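PDB 5MQR: beta-L-arabinobiosidase, which probably hydrolyses beta-L-arabinose-containing linkages of complex plant pectin, and may also have exo-alpha-sialidase activity. Local coordinates for residues Arg884-Tyr889 with Ala952-Ala957. Residues are numbered along the deposited sequence; the frame is centred on the assembly and turned at random.
Sequences REAIGY and AQTLTA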
loop_
_atom_site.group_PDB
_atom_site.type_symbol
_atom_site.label_atom_id
_atom_site.label_comp_id
_atom_site.label_asym_id
_atom_site.label_seq_id
_atom_site.Cartn_x
_atom_site.Cartn_y
_atom_site.Cartn_z
ATOM N N ARG A 884 12.661 -42.814 17.331
ATOM C CA ARG A 884 12.009 -41.551 17.057
ATOM C C ARG A 884 12.086 -41.302 15.551
ATOM O O ARG A 884 13.196 -41.236 14.975
ATOM C CB ARG A 884 12.677 -40.405 17.804
ATOM C CG ARG A 884 12.698 -40.530 19.318
ATOM C CD ARG A 884 13.241 -39.240 19.904
ATOM N NE ARG A 884 13.344 -39.246 21.361
ATOM C CZ ARG A 884 14.281 -39.876 22.073
ATOM N NH1 ARG A 884 15.231 -40.603 21.483
ATOM N NH2 ARG A 884 14.254 -39.786 23.396
ATOM N N GLU A 885 10.919 -41.181 14.925
ATOM C CA GLU A 885 10.822 -40.931 13.477
ATOM C C GLU A 885 10.017 -39.668 13.221
ATOM O O GLU A 885 9.307 -39.194 14.093
ATOM C CB GLU A 885 10.180 -42.130 12.762
ATOM C CG GLU A 885 10.996 -43.415 12.847
ATOM C CD GLU A 885 10.250 -44.641 12.340
ATOM O OE1 GLU A 885 9.115 -44.920 12.802
ATOM O OE2 GLU A 885 10.806 -45.333 11.463
ATOM N N ALA A 886 10.102 -39.151 12.005
ATOM C CA ALA A 886 9.321 -37.969 11.631
ATOM C C ALA A 886 7.823 -38.238 11.764
ATOM O O ALA A 886 7.056 -37.300 12.054
ATOM C CB ALA A 886 9.646 -37.526 10.208
ATOM N N ILE A 887 7.422 -39.509 11.562
ATOM C CA ILE A 887 6.017 -39.879 11.680
ATOM C C ILE A 887 5.462 -39.610 13.075
ATOM O O ILE A 887 4.276 -39.446 13.220
ATOM C CB ILE A 887 5.691 -41.333 11.251
ATOM C CG1 ILE A 887 6.426 -42.373 12.107
ATOM C CG2 ILE A 887 5.980 -41.514 9.771
ATOM C CD1 ILE A 887 5.879 -43.793 11.952
ATOM N N GLY A 888 6.322 -39.545 14.085
ATOM C CA GLY A 888 5.901 -39.194 15.445
ATOM C C GLY A 888 5.374 -37.774 15.637
ATOM O O GLY A 888 4.805 -37.469 16.698
ATOM N N TYR A 889 5.596 -36.898 14.649
ATOM C CA TYR A 889 5.026 -35.566 14.674
ATOM C C TYR A 889 3.654 -35.479 14.018
ATOM O O TYR A 889 2.962 -34.505 14.241
ATOM C CB TYR A 889 5.979 -34.543 14.056
ATOM C CG TYR A 889 7.243 -34.310 14.868
ATOM C CD1 TYR A 889 7.193 -33.889 16.206
ATOM C CD2 TYR A 889 8.498 -34.495 14.291
ATOM C CE1 TYR A 889 8.367 -33.692 16.932
ATOM C CE2 TYR A 889 9.665 -34.297 15.005
ATOM C CZ TYR A 889 9.605 -33.910 16.316
ATOM O OH TYR A 889 10.797 -33.726 16.971
ATOM N N ALA A 952 7.102 -31.793 4.855
ATOM C CA ALA A 952 5.838 -31.078 4.752
ATOM C C ALA A 952 4.857 -31.446 5.863
ATOM O O ALA A 952 4.173 -30.555 6.431
ATOM C CB ALA A 952 5.206 -31.305 3.385
ATOM N N GLN A 953 4.762 -32.744 6.148
ATOM C CA GLN A 953 3.979 -33.196 7.292
ATOM C C GLN A 953 4.499 -32.559 8.595
ATOM O O GLN A 953 3.718 -31.989 9.378
ATOM C CB GLN A 953 4.003 -34.716 7.420
ATOM C CG GLN A 953 3.171 -35.397 6.360
ATOM C CD GLN A 953 3.152 -36.899 6.530
ATOM O OE1 GLN A 953 4.206 -37.548 6.570
ATOM N NE2 GLN A 953 1.940 -37.469 6.649
ATOM N N THR A 954 5.805 -32.698 8.829
ATOM C CA THR A 954 6.427 -32.158 10.024
ATOM C C THR A 954 6.218 -30.628 10.179
ATOM O O THR A 954 5.876 -30.140 11.260
ATOM C CB THR A 954 7.923 -32.478 10.020
ATOM O OG1 THR A 954 8.108 -33.896 9.911
ATOM C CG2 THR A 954 8.612 -31.933 11.300
ATOM N N LEU A 955 6.420 -29.892 9.095
ATOM C CA LEU A 955 6.266 -28.434 9.118
ATOM C C LEU A 955 4.819 -27.991 9.317
ATOM O O LEU A 955 4.567 -26.983 9.958
ATOM C CB LEU A 955 6.874 -27.818 7.859
ATOM C CG LEU A 955 8.404 -27.825 7.875
ATOM C CD1 LEU A 955 8.984 -27.698 6.471
ATOM C CD2 LEU A 955 8.981 -26.732 8.763
ATOM N N THR A 956 3.878 -28.763 8.781
ATOM C CA THR A 956 2.455 -28.479 8.919
ATOM C C THR A 956 2.082 -28.656 10.367
ATOM O O THR A 956 1.448 -27.811 10.971
ATOM C CB THR A 956 1.622 -29.404 8.001
ATOM O OG1 THR A 956 1.929 -29.090 6.639
ATOM C CG2 THR A 956 0.106 -29.226 8.220
ATOM N N ALA A 957 2.512 -29.797 10.917
ATOM C CA ALA A 957 2.345 -30.128 12.329
ATOM C C ALA A 957 3.005 -29.116 13.262
ATOM O O ALA A 957 2.426 -28.751 14.287
ATOM C CB ALA A 957 2.909 -31.517 12.577
HETATM O O HOH W 1 5.942 -35.706 9.944
#
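Within the helical glycoside hydrolase domain, the 3-10 turn Ala-886 to Tyr-889, just ahead of helix 890-893, packs on one side of helix 948-964, where Tyr-889 meets Thr-954 and Ala-957. Ring atom CD2 of Tyr-889 lies 3.9 Å from the methyl CG2 of Thr-954, the two side chains crossing at a slant. Thr-954 holds CG2 anti to its own backbone N and OG1 anti to its carbonyl carbon (chi1 -57°), which presents the methyl to the tyrosine and the hydroxyl to Ala-886. Its OG1 stands 4.0 Å from Ala-886 CB. One water joins the two residues, donating to Ala-886 O at 2.9 Å. The same water donates to Thr-954 OG1 at 2.8 Å. That hydroxyl is also hydrogen-bonded to Ala-950 O, one turn back along its helix. The CB of Tyr-889 points toward the helix, and Tyr-889 O abuts Ala-957 CB at 3.4 Å. The turn itself is closed by Tyr-889 N to Ala-886 O at 3.0 Å, so this carbonyl serves both the backbone and the water. The phenol end is held from elsewhere in the domain: Tyr-889 OH bonds to Ala-906 O, and its ring stacks with Trp-907 and meets Phe-871 edge-to-face. No direct hydrogen bond crosses the interface; the touching residues are all buried, and a turn between helices packed on helix 948-964 is consistent with the (alpha/alpha)6 barrel of six-hairpin glycosidases.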